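Local atomic coordinates of inclusion membrane protein A (Chlamydia trachomatis, PDB entry 6E7E), a protein that probably drives homotypic fusion of chlamydial inclusions, acting as a SNARE-like inclusion membrane protein of which this chain is the soluble domain. Residues S43-V49 and I128-K132; S36-A40 and V114-A118; N4-Y8 and L71-K75; K65-L70 and L152-I156. The protein carries 2 engineered substitutions. All blocks are in the same frame, centred on the assembly; numbering follows the deposited sequence.

Contact 1 (S43-V49 and I128-K132); sequences SKDLSAV and IEELK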
loop_
_atom_site.group_PDB
_atom_site.type_symbol
_atom_site.label_atom_id
_atom_site.label_comp_id
_atom_site.label_asym_id
_atom_site.label_seq_id
_atom_site.Cartn_x
_atom_site.Cartn_y
_atom_site.Cartn_z
ATOM N N SER A 43 8.181 -13.262 24.107
ATOM C CA SER A 43 8.971 -12.092 23.675
ATOM C C SER A 43 8.025 -10.913 23.526
ATOM O O SER A 43 7.414 -10.742 22.483
ATOM C CB SER A 43 9.727 -12.332 22.398
ATOM O OG SER A 43 10.385 -11.132 22.018
ATOM N N LYS A 44 7.924 -10.103 24.555
ATOM C CA LYS A 44 6.989 -8.959 24.548
ATOM C C LYS A 44 7.349 -7.981 23.418
ATOM O O LYS A 44 6.442 -7.431 22.800
ATOM C CB LYS A 44 6.971 -8.290 25.921
ATOM C CG LYS A 44 6.287 -9.122 26.992
ATOM C CD LYS A 44 4.773 -9.102 26.929
ATOM C CE LYS A 44 4.103 -9.519 28.226
ATOM N NZ LYS A 44 2.664 -9.825 28.032
ATOM N N ASP A 45 8.629 -7.756 23.151
ATOM C CA ASP A 45 9.051 -6.778 22.127
ATOM C C ASP A 45 8.671 -7.323 20.747
ATOM O O ASP A 45 8.120 -6.582 19.920
ATOM C CB ASP A 45 10.541 -6.479 22.214
ATOM C CG ASP A 45 10.907 -5.085 21.716
ATOM O OD1 ASP A 45 9.992 -4.256 21.557
ATOM O OD2 ASP A 45 12.091 -4.850 21.457
ATOM N N LEU A 46 8.910 -8.601 20.484
ATOM C CA LEU A 46 8.499 -9.199 19.201
ATOM C C LEU A 46 6.981 -9.121 19.076
ATOM O O LEU A 46 6.466 -8.842 18.001
ATOM C CB LEU A 46 8.975 -10.642 19.109
ATOM C CG LEU A 46 8.501 -11.385 17.872
ATOM C CD1 LEU A 46 8.992 -10.729 16.578
ATOM C CD2 LEU A 46 8.929 -12.828 17.945
ATOM N N SER A 47 6.271 -9.405 20.149
ATOM C CA SER A 47 4.805 -9.416 20.087
ATOM C C SER A 47 4.300 -8.009 19.743
ATOM O O SER A 47 3.342 -7.862 18.946
ATOM C CB SER A 47 4.241 -9.949 21.379
ATOM O OG SER A 47 2.832 -9.959 21.366
ATOM N N ALA A 48 4.877 -6.973 20.340
ATOM C CA ALA A 48 4.433 -5.578 20.115
ATOM C C ALA A 48 4.731 -5.168 18.670
ATOM O O ALA A 48 3.863 -4.563 18.014
ATOM C CB ALA A 48 5.093 -4.666 21.111
ATOM N N VAL A 49 5.931 -5.453 18.160
ATOM C CA VAL A 49 6.244 -5.039 16.774
ATOM C C VAL A 49 5.327 -5.795 15.807
ATOM O O VAL A 49 4.905 -5.235 14.795
ATOM C CB VAL A 49 7.739 -5.211 16.414
ATOM C CG1 VAL A 49 8.263 -6.627 16.304
ATOM C CG2 VAL A 49 8.010 -4.537 15.074
ATOM N N ILE A 128 14.223 -8.853 15.668
ATOM C CA ILE A 128 13.284 -7.832 16.173
ATOM C C ILE A 128 13.704 -6.458 15.634
ATOM O O ILE A 128 12.852 -5.671 15.211
ATOM C CB ILE A 128 13.195 -7.880 17.698
ATOM C CG1 ILE A 128 12.508 -9.161 18.156
ATOM C CG2 ILE A 128 12.506 -6.635 18.249
ATOM C CD1 ILE A 128 12.707 -9.465 19.619
ATOM N N GLU A 129 14.995 -6.163 15.649
ATOM C CA GLU A 129 15.495 -4.863 15.160
ATOM C C GLU A 129 15.198 -4.725 13.665
ATOM O O GLU A 129 14.799 -3.637 13.233
ATOM C CB GLU A 129 16.988 -4.772 15.447
ATOM C CG GLU A 129 17.632 -3.564 14.827
ATOM C CD GLU A 129 17.016 -2.270 15.284
ATOM O OE1 GLU A 129 16.324 -2.263 16.337
ATOM O OE2 GLU A 129 17.229 -1.281 14.581
ATOM N N GLU A 130 15.373 -5.794 12.900
ATOM C CA GLU A 130 15.067 -5.740 11.466
ATOM C C GLU A 130 13.577 -5.470 11.274
ATOM O O GLU A 130 13.203 -4.663 10.396
ATOM C CB GLU A 130 15.486 -7.033 10.798
ATOM C CG GLU A 130 15.276 -6.989 9.314
ATOM C CD GLU A 130 15.808 -8.184 8.555
ATOM O OE1 GLU A 130 16.120 -9.195 9.202
ATOM O OE2 GLU A 130 15.929 -8.094 7.317
ATOM N N LEU A 131 12.735 -6.116 12.043
ATOM C CA LEU A 131 11.285 -5.933 11.931
ATOM C C LEU A 131 10.913 -4.490 12.245
ATOM O O LEU A 131 10.075 -3.909 11.541
ATOM C CB LEU A 131 10.545 -6.912 12.832
ATOM C CG LEU A 131 10.522 -8.336 12.308
ATOM C CD1 LEU A 131 10.032 -9.268 13.411
ATOM C CD2 LEU A 131 9.639 -8.451 11.083
ATOM N N LYS A 132 11.489 -3.908 13.282
ATOM C CA LYS A 132 11.168 -2.518 13.615
ATOM C C LYS A 132 11.591 -1.592 12.477
ATOM O O LYS A 132 10.877 -0.612 12.164
ATOM C CB LYS A 132 11.865 -2.079 14.887
ATOM C CG LYS A 132 11.322 -2.699 16.155
ATOM C CD LYS A 132 12.151 -2.324 17.339
ATOM C CE LYS A 132 11.687 -2.974 18.620
ATOM N NZ LYS A 132 12.707 -2.823 19.688
HETATM O O HOH W 1 10.093 -1.630 21.370
#
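Two helical turns meet side by side here, 44-49 and 128-132, their local axes 10.0 Å apart at closest and running the same way at a crossing angle of 22°. One bump is Ile-128: its CD1 enters the hollow between Ser-43 and Leu-46, 3.7 Å from Ser-43 OG and 3.9 Å from Leu-46 CB. Next to it Leu-46, itself buried, reaches with CD1 to within 3.6 Å of Leu-131 CD1. One turn on, Val-49 is the equal bump in return. Its CG2 settles into the shallow hollow between Leu-131 and Lys-132, 4.1 Å from Leu-131 CB and 3.9 Å from Lys-132 CG, a space that a short, beta-branched side chain fits well. The long, extended chain of Lys-132 then lies along the solvent edge and carries its amine to Asp-45, with NZ donating to OD2 at 2.8 Å in a salt bridge. A water joins the pair, donating to Asp-45 OD1 at 2.6 Å and accepting a weak hydrogen bond from Lys-132 NZ. Ser-43 also serves as N-cap, its OG taking a weak hydrogen bond from Leu-46 N at 3.3 Å. Aliphatic residues inside and an ion pair at the solvent edge, with Phe-32, Leu-35 and Val-114 of two further helices closing the apolar side, are typical of an elongated four-helix bundle.

Contact 2 (S36-A40 and V114-A118); sequences SKEFA and VRRLA
Residues 36-38 are helix, Phe-39 follows with phi/psi of -104/5, and segment 114-118 is helix throughout. The nearest CA atoms are those of Phe-39 and Arg-115 at 9.2 Å, so long side chains must span the gap. Arg-115 (chi1 m, chi2 and chi3 t, chi4 121°) brings its guanidinium edge to Glu-38 (m, t): NE donates to OE1 at 2.9 Å, almost linearly, and NH2 to OE2 at 3.0 Å, satisfying both carboxylate oxygens in a bidentate salt bridge. NH1 pairs with Glu-112. Beside this ion pair Phe-39 (chi1 m, chi2 86°) fills the space: Val-114 CG1 covers one face, 4.1 Å from CZ, while the small Ala-118 leaves room for the ring edge, its CB 3.6 Å from CE2. Ser-36 O accepts from Ser-47 OG. This interhelical salt bridge flanking aromatic packing, characteristic of a helical bundle, ties helix 4-38 to helix 110-119, and Leu-46 of helix 44-57 packs against both Phe-39 and Val-114.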
loop_
_atom_site.group_PDB
_atom_site.type_symbol
_atom_site.label_atom_id
_atom_site.label_comp_id
_atom_site.label_asym_id
_atom_site.label_seq_id
_atom_site.Cartn_x
_atom_site.Cartn_y
_atom_site.Cartn_z
ATOM N N SER A 36 2.217 -12.314 16.748
ATOM C CA SER A 36 1.995 -11.466 17.921
ATOM C C SER A 36 1.406 -12.301 19.066
ATOM O O SER A 36 1.844 -12.176 20.204
ATOM C CB SER A 36 1.165 -10.264 17.577
ATOM O OG SER A 36 0.995 -9.480 18.711
ATOM N N LYS A 37 0.435 -13.137 18.757
ATOM C CA LYS A 37 -0.237 -13.939 19.796
ATOM C C LYS A 37 0.658 -15.094 20.225
ATOM O O LYS A 37 0.721 -15.391 21.413
ATOM C CB LYS A 37 -1.558 -14.469 19.264
ATOM C CG LYS A 37 -2.537 -13.383 18.888
ATOM C CD LYS A 37 -2.762 -12.357 19.965
ATOM C CE LYS A 37 -3.826 -11.348 19.614
ATOM N NZ LYS A 37 -3.767 -10.161 20.486
ATOM N N GLU A 38 1.343 -15.719 19.293
ATOM C CA GLU A 38 2.231 -16.857 19.600
ATOM C C GLU A 38 3.303 -16.431 20.601
ATOM O O GLU A 38 3.682 -17.244 21.427
ATOM C CB GLU A 38 2.906 -17.341 18.323
ATOM C CG GLU A 38 2.026 -18.121 17.381
ATOM C CD GLU A 38 2.690 -18.292 16.029
ATOM O OE1 GLU A 38 3.962 -18.373 16.022
ATOM O OE2 GLU A 38 1.951 -18.371 15.006
ATOM N N PHE A 39 3.804 -15.210 20.475
ATOM C CA PHE A 39 4.970 -14.717 21.234
ATOM C C PHE A 39 4.592 -13.780 22.371
ATOM O O PHE A 39 5.470 -13.289 23.069
ATOM C CB PHE A 39 6.016 -14.126 20.299
ATOM C CG PHE A 39 6.805 -15.195 19.598
ATOM C CD1 PHE A 39 6.363 -15.773 18.417
ATOM C CD2 PHE A 39 7.980 -15.663 20.161
ATOM C CE1 PHE A 39 7.059 -16.814 17.830
ATOM C CE2 PHE A 39 8.677 -16.691 19.558
ATOM C CZ PHE A 39 8.217 -17.267 18.401
ATOM N N ALA A 40 3.313 -13.596 22.624
ATOM C CA ALA A 40 2.865 -12.620 23.636
ATOM C C ALA A 40 3.509 -12.937 24.985
ATOM O O ALA A 40 3.843 -11.990 25.693
ATOM C CB ALA A 40 1.371 -12.617 23.727
ATOM N N VAL A 114 11.818 -16.023 12.562
ATOM C CA VAL A 114 11.682 -15.851 14.020
ATOM C C VAL A 114 11.225 -17.158 14.645
ATOM O O VAL A 114 11.761 -17.553 15.685
ATOM C CB VAL A 114 10.677 -14.738 14.320
ATOM C CG1 VAL A 114 10.153 -14.806 15.731
ATOM C CG2 VAL A 114 11.282 -13.387 14.024
ATOM N N ARG A 115 10.231 -17.804 14.051
ATOM C CA ARG A 115 9.747 -19.089 14.629
ATOM C C ARG A 115 10.880 -20.129 14.648
ATOM O O ARG A 115 11.031 -20.822 15.662
ATOM C CB ARG A 115 8.519 -19.616 13.894
ATOM C CG ARG A 115 7.295 -18.724 14.062
ATOM C CD ARG A 115 6.208 -19.361 13.232
ATOM N NE ARG A 115 4.988 -18.597 13.314
ATOM C CZ ARG A 115 4.353 -18.052 12.301
ATOM N NH1 ARG A 115 4.818 -18.161 11.069
ATOM N NH2 ARG A 115 3.279 -17.321 12.540
ATOM N N ARG A 116 11.663 -20.171 13.597
ATOM C CA ARG A 116 12.787 -21.116 13.464
ATOM C C ARG A 116 13.814 -20.824 14.554
ATOM O O ARG A 116 14.260 -21.762 15.240
ATOM C CB ARG A 116 13.419 -21.025 12.071
ATOM C CG ARG A 116 14.431 -22.119 11.760
ATOM C CD ARG A 116 15.233 -21.893 10.499
ATOM N NE ARG A 116 16.179 -20.822 10.695
ATOM C CZ ARG A 116 17.296 -20.916 11.402
ATOM N NH1 ARG A 116 17.688 -22.083 11.895
ATOM N NH2 ARG A 116 18.060 -19.850 11.558
ATOM N N LEU A 117 14.199 -19.566 14.713
ATOM C CA LEU A 117 15.166 -19.182 15.750
ATOM C C LEU A 117 14.639 -19.548 17.141
ATOM O O LEU A 117 15.381 -20.118 17.947
ATOM C CB LEU A 117 15.437 -17.697 15.657
ATOM C CG LEU A 117 16.182 -17.246 14.409
ATOM C CD1 LEU A 117 16.148 -15.735 14.308
ATOM C CD2 LEU A 117 17.616 -17.753 14.390
ATOM N N ALA A 118 13.393 -19.215 17.436
ATOM C CA ALA A 118 12.822 -19.460 18.771
ATOM C C ALA A 118 12.796 -20.960 19.046
ATOM O O ALA A 118 13.137 -21.391 20.165
ATOM C CB ALA A 118 11.444 -18.876 18.867
#

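Contact 3 (N4-Y8 and L71-K75); sequences NLHLY and LDEYK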
loop_
_atom_site.group_PDB
_atom_site.type_symbol
_atom_site.label_atom_id
_atom_site.label_comp_id
_atom_site.label_asym_id
_atom_site.label_seq_id
_atom_site.Cartn_x
_atom_site.Cartn_y
_atom_site.Cartn_z
ATOM N N ASN A 4 -2.663 11.018 -22.826
ATOM C CA ASN A 4 -3.468 10.450 -21.741
ATOM C C ASN A 4 -3.646 8.957 -21.935
ATOM O O ASN A 4 -3.703 8.282 -20.922
ATOM C CB ASN A 4 -4.810 11.160 -21.569
ATOM C CG ASN A 4 -4.634 12.511 -20.925
ATOM O OD1 ASN A 4 -3.911 12.648 -19.937
ATOM N ND2 ASN A 4 -5.304 13.507 -21.467
ATOM N N LEU A 5 -3.689 8.441 -23.149
ATOM C CA LEU A 5 -3.859 6.985 -23.317
ATOM C C LEU A 5 -2.643 6.277 -22.703
ATOM O O LEU A 5 -2.790 5.241 -22.055
ATOM C CB LEU A 5 -4.008 6.641 -24.786
ATOM C CG LEU A 5 -4.120 5.150 -25.072
ATOM C CD1 LEU A 5 -5.247 4.492 -24.294
ATOM C CD2 LEU A 5 -4.323 4.915 -26.548
ATOM N N HIS A 6 -1.442 6.817 -22.898
ATOM C CA HIS A 6 -0.210 6.213 -22.339
ATOM C C HIS A 6 -0.193 6.341 -20.826
ATOM O O HIS A 6 0.231 5.392 -20.139
ATOM C CB HIS A 6 1.056 6.795 -22.964
ATOM C CG HIS A 6 1.254 6.314 -24.352
ATOM N ND1 HIS A 6 2.128 5.285 -24.659
ATOM C CD2 HIS A 6 0.655 6.680 -25.503
ATOM C CE1 HIS A 6 2.061 5.039 -25.954
ATOM N NE2 HIS A 6 1.166 5.891 -26.497
ATOM N N LEU A 7 -0.639 7.451 -20.301
ATOM C CA LEU A 7 -0.723 7.588 -18.837
ATOM C C LEU A 7 -1.772 6.633 -18.283
ATOM O O LEU A 7 -1.544 6.070 -17.198
ATOM C CB LEU A 7 -1.040 9.034 -18.465
ATOM C CG LEU A 7 0.063 10.030 -18.799
ATOM C CD1 LEU A 7 -0.335 11.424 -18.396
ATOM C CD2 LEU A 7 1.373 9.664 -18.111
ATOM N N TYR A 8 -2.881 6.420 -18.992
ATOM C CA TYR A 8 -3.871 5.397 -18.578
ATOM C C TYR A 8 -3.213 4.018 -18.522
ATOM O O TYR A 8 -3.410 3.281 -17.548
ATOM C CB TYR A 8 -5.069 5.430 -19.524
ATOM C CG TYR A 8 -5.977 4.242 -19.413
ATOM C CD1 TYR A 8 -6.885 4.129 -18.376
ATOM C CD2 TYR A 8 -5.861 3.181 -20.292
ATOM C CE1 TYR A 8 -7.695 3.011 -18.244
ATOM C CE2 TYR A 8 -6.657 2.058 -20.164
ATOM C CZ TYR A 8 -7.576 1.965 -19.135
ATOM O OH TYR A 8 -8.380 0.872 -18.999
ATOM N N LEU A 71 -8.275 5.342 -12.525
ATOM C CA LEU A 71 -8.199 4.355 -13.623
ATOM C C LEU A 71 -9.632 4.102 -14.106
ATOM O O LEU A 71 -9.880 4.031 -15.316
ATOM C CB LEU A 71 -7.508 3.082 -13.128
ATOM C CG LEU A 71 -7.310 2.028 -14.193
ATOM C CD1 LEU A 71 -6.256 2.501 -15.183
ATOM C CD2 LEU A 71 -6.932 0.715 -13.542
ATOM N N ASP A 72 -10.563 3.913 -13.164
ATOM C CA ASP A 72 -11.964 3.552 -13.486
ATOM C C ASP A 72 -12.661 4.720 -14.208
ATOM O O ASP A 72 -13.667 4.470 -14.895
ATOM C CB ASP A 72 -12.757 3.155 -12.238
ATOM C CG ASP A 72 -12.361 1.820 -11.621
ATOM O OD1 ASP A 72 -11.689 1.019 -12.303
ATOM O OD2 ASP A 72 -12.747 1.582 -10.461
ATOM N N GLU A 73 -12.184 5.961 -14.071
ATOM C CA GLU A 73 -12.820 7.137 -14.719
ATOM C C GLU A 73 -12.429 7.239 -16.193
ATOM O O GLU A 73 -13.104 7.965 -16.903
ATOM C CB GLU A 73 -12.452 8.437 -13.993
ATOM C CG GLU A 73 -13.088 8.538 -12.626
ATOM C CD GLU A 73 -14.603 8.507 -12.639
ATOM O OE1 GLU A 73 -15.180 9.115 -13.532
ATOM O OE2 GLU A 73 -15.198 7.860 -11.760
ATOM N N TYR A 74 -11.394 6.580 -16.675
ATOM C CA TYR A 74 -10.878 6.895 -18.030
ATOM C C TYR A 74 -11.866 6.525 -19.143
ATOM O O TYR A 74 -12.026 7.338 -20.043
ATOM C CB TYR A 74 -9.569 6.162 -18.298
ATOM C CG TYR A 74 -8.975 6.506 -19.640
ATOM C CD1 TYR A 74 -8.254 7.668 -19.827
ATOM C CD2 TYR A 74 -9.096 5.646 -20.721
ATOM C CE1 TYR A 74 -7.709 7.993 -21.062
ATOM C CE2 TYR A 74 -8.562 5.961 -21.959
ATOM C CZ TYR A 74 -7.866 7.140 -22.139
ATOM O OH TYR A 74 -7.322 7.479 -23.360
ATOM N N LYS A 75 -12.499 5.348 -19.086
ATOM C CA LYS A 75 -13.227 4.700 -20.220
ATOM C C LYS A 75 -14.189 5.660 -20.928
ATOM O O LYS A 75 -14.109 5.768 -22.165
ATOM C CB LYS A 75 -13.955 3.446 -19.720
ATOM C CG LYS A 75 -13.047 2.277 -19.357
ATOM C CD LYS A 75 -13.766 0.989 -18.984
ATOM C CE LYS A 75 -14.590 1.077 -17.714
ATOM N NZ LYS A 75 -13.776 1.452 -16.534
#
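Aromatic interactions dominate this meeting of the first turn of helix 4-38 with segment 71-75, which joins the start of that helix to the C-terminal part of helix 65-73 at one end of the helical bundle. The rings of Tyr-8 and Tyr-74 form an offset stack, centroids 4.4 Å apart and planes inclined by 21°. The offset lets Tyr-8 CB sit over the Tyr-74 face, 3.9 Å from its centroid and 8° off the ring normal, a CH-pi contact. Both tyrosines have chi1 near 180°, and their CA-to-CB bonds point across the interface.

Apolar packing surrounds the stack. Leu-71 CD1 comes to 3.4 Å from Tyr-8 CE1, and Tyr-74 CB is likewise 3.4 Å from Tyr-8 CD1. Leu-5 CD1 lies 4.3 Å from Tyr-74 CZ. Leu-71 continues into Leu-11 and Val-15 of helix 4-38, while Arg-82 touches Tyr-74.

In simple van der Waals contact, Asn-4 O lies 4.0 Å from Tyr-74 CE1. Polar bonds do not join the two segments; Glu-73 instead forms a salt bridge with Arg-160. Tyrosine suits such a surface site, since its flat face packs while its hydroxyl tolerates water; the chemistry therefore implies an attachment made by ring overlap and dispersion, without ion pairs across it.

Contact 4 (K65-L70 and L152-I156); sequences KGFESL and LTSQI
This is a buried, close helix-helix contact within an elongated four-helix bundle, joining the short helix 65-73 to the long helix 125-165. Both segments are regular helix with N-to-C directions 40° apart, and the local axes approach to 8.4 Å. The register is set by Gly-66 against Thr-153, CA to CA 4.2 Å, with Leu-70 opposite Ile-156 at 7.0 Å. Glycine is what permits the approach: a CB at Gly-66 would point across and collide with Leu-152 CB and Thr-153 N. Its bare backbone instead receives Leu-152 CD1, 3.8 Å from Gly-66 O, and Ile-156 CD1, 3.5 Å from the same oxygen.

The CA-to-CB bond of Phe-67 points away, but with chi1 m and chi2 -69° its ring comes nearer. Leu-152, with chi1 between wells at -100° and chi2 t, lays CD1 over one face of that ring, 3.9 Å from its centroid in a CH-pi contact, and also 4.0 Å from Leu-70 CD2. Ile-156 (m, t) extends CD1 to 3.8 Å from Leu-70 CB and 3.9 Å from Ser-69 CB. Ser-69 suits this edge because its OG hydrogen-bonds back to Lys-65 O at 3.0 Å. Leu-11, Val-15, Ile-89 and Leu-93 of two other helices enclose Phe-67. Gly-66 N is hydrogen-bonded to Ser-149 OG, and Thr-153, chi1 m, holds its OG1 just 3.1 Å from Gly-66 CA.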
loop_
_atom_site.group_PDB
_atom_site.type_symbol
_atom_site.label_atom_id
_atom_site.label_comp_id
_atom_site.label_asym_id
_atom_site.label_seq_id
_atom_site.Cartn_x
_atom_site.Cartn_y
_atom_site.Cartn_z
ATOM N N LYS A 65 -7.054 4.064 -3.081
ATOM C CA LYS A 65 -8.382 4.159 -3.736
ATOM C C LYS A 65 -8.409 5.263 -4.795
ATOM O O LYS A 65 -9.113 5.089 -5.798
ATOM C CB LYS A 65 -9.428 4.403 -2.657
ATOM C CG LYS A 65 -10.846 4.561 -3.169
ATOM C CD LYS A 65 -11.856 4.886 -2.089
ATOM C CE LYS A 65 -11.246 5.459 -0.826
ATOM N NZ LYS A 65 -12.203 6.317 -0.088
ATOM N N GLY A 66 -7.732 6.386 -4.589
ATOM C CA GLY A 66 -7.810 7.457 -5.591
ATOM C C GLY A 66 -7.232 7.024 -6.918
ATOM O O GLY A 66 -7.732 7.432 -7.969
ATOM N N PHE A 67 -6.177 6.223 -6.901
ATOM C CA PHE A 67 -5.551 5.724 -8.148
ATOM C C PHE A 67 -6.501 4.747 -8.817
ATOM O O PHE A 67 -6.599 4.746 -10.045
ATOM C CB PHE A 67 -4.182 5.141 -7.863
ATOM C CG PHE A 67 -3.166 6.160 -7.460
ATOM C CD1 PHE A 67 -2.717 7.076 -8.389
ATOM C CD2 PHE A 67 -2.748 6.273 -6.147
ATOM C CE1 PHE A 67 -1.795 8.042 -8.033
ATOM C CE2 PHE A 67 -1.827 7.240 -5.789
ATOM C CZ PHE A 67 -1.341 8.106 -6.740
ATOM N N GLU A 68 -7.060 3.834 -8.030
ATOM C CA GLU A 68 -8.007 2.856 -8.590
ATOM C C GLU A 68 -9.201 3.608 -9.175
ATOM O O GLU A 68 -9.682 3.298 -10.289
ATOM C CB GLU A 68 -8.387 1.855 -7.498
ATOM C CG GLU A 68 -9.215 0.720 -8.028
ATOM C CD GLU A 68 -9.438 -0.421 -7.063
ATOM O OE1 GLU A 68 -8.797 -0.436 -6.002
ATOM O OE2 GLU A 68 -10.254 -1.280 -7.397
ATOM N N SER A 69 -9.698 4.600 -8.453
ATOM C CA SER A 69 -10.832 5.401 -8.956
ATOM C C SER A 69 -10.475 6.138 -10.257
ATOM O O SER A 69 -11.292 6.194 -11.181
ATOM C CB SER A 69 -11.270 6.376 -7.918
ATOM O OG SER A 69 -11.909 5.727 -6.831
ATOM N N LEU A 70 -9.289 6.729 -10.329
ATOM C CA LEU A 70 -8.840 7.460 -11.534
ATOM C C LEU A 70 -8.841 6.514 -12.720
ATOM O O LEU A 70 -9.356 6.845 -13.786
ATOM C CB LEU A 70 -7.440 8.021 -11.313
ATOM C CG LEU A 70 -6.895 8.871 -12.455
ATOM C CD1 LEU A 70 -7.778 10.089 -12.714
ATOM C CD2 LEU A 70 -5.480 9.283 -12.139
ATOM N N LEU A 152 -6.290 12.588 -4.842
ATOM C CA LEU A 152 -6.995 12.179 -6.064
ATOM C C LEU A 152 -8.437 11.822 -5.777
ATOM O O LEU A 152 -9.312 12.247 -6.580
ATOM C CB LEU A 152 -6.303 10.977 -6.660
ATOM C CG LEU A 152 -5.370 11.226 -7.810
ATOM C CD1 LEU A 152 -4.808 9.887 -8.218
ATOM C CD2 LEU A 152 -6.063 11.923 -8.978
ATOM N N THR A 153 -8.739 11.137 -4.696
ATOM C CA THR A 153 -10.129 10.786 -4.386
ATOM C C THR A 153 -10.916 12.080 -4.295
ATOM O O THR A 153 -12.032 12.115 -4.810
ATOM C CB THR A 153 -10.183 9.970 -3.091
ATOM O OG1 THR A 153 -9.659 8.676 -3.359
ATOM C CG2 THR A 153 -11.589 9.891 -2.531
ATOM N N SER A 154 -10.383 13.088 -3.616
ATOM C CA SER A 154 -11.135 14.336 -3.409
ATOM C C SER A 154 -11.411 14.987 -4.761
ATOM O O SER A 154 -12.523 15.501 -5.023
ATOM C CB SER A 154 -10.383 15.298 -2.522
ATOM O OG SER A 154 -10.245 14.798 -1.189
ATOM N N GLN A 155 -10.405 15.051 -5.606
ATOM C CA GLN A 155 -10.520 15.716 -6.916
ATOM C C GLN A 155 -11.508 14.990 -7.829
ATOM O O GLN A 155 -12.320 15.635 -8.521
ATOM C CB GLN A 155 -9.151 15.823 -7.559
ATOM C CG GLN A 155 -8.199 16.720 -6.806
ATOM C CD GLN A 155 -6.768 16.503 -7.211
ATOM O OE1 GLN A 155 -6.360 15.379 -7.551
ATOM N NE2 GLN A 155 -5.985 17.567 -7.059
ATOM N N ILE A 156 -11.380 13.679 -7.904
ATOM C CA ILE A 156 -12.293 12.878 -8.741
ATOM C C ILE A 156 -13.715 13.028 -8.218
ATOM O O ILE A 156 -14.632 13.155 -9.038
ATOM C CB ILE A 156 -11.873 11.398 -8.743
ATOM C CG1 ILE A 156 -10.507 11.220 -9.383
ATOM C CG2 ILE A 156 -12.930 10.545 -9.411
ATOM C CD1 ILE A 156 -9.918 9.883 -9.123
#

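Overall arrangement
The four contacts fall into two pairs at opposite sides of the chain's centre. Contacts 1 and 2 have centres about 10 Å apart and touch: Ser-47 OG lies 2.7 Å from Ser-36 O, and Leu-46 CD2 lies 3.2 Å from Val-114 CG1. Contacts 3 and 4, with centres about 12 Å apart, share helix 65-73 and meet where Glu-73 CG packs 3.8 Å from Ile-156 CG2. Between the pairs the long helices carry the connection. Helix 125-165 serves contacts 1 and 4, whose centres are about 35 Å apart, and helix 4-38 serves contacts 2 and 3, about 45 Å apart. In every combination the segments interleave along the sequence, so each contact joins parts of the chain separated by segments of the others.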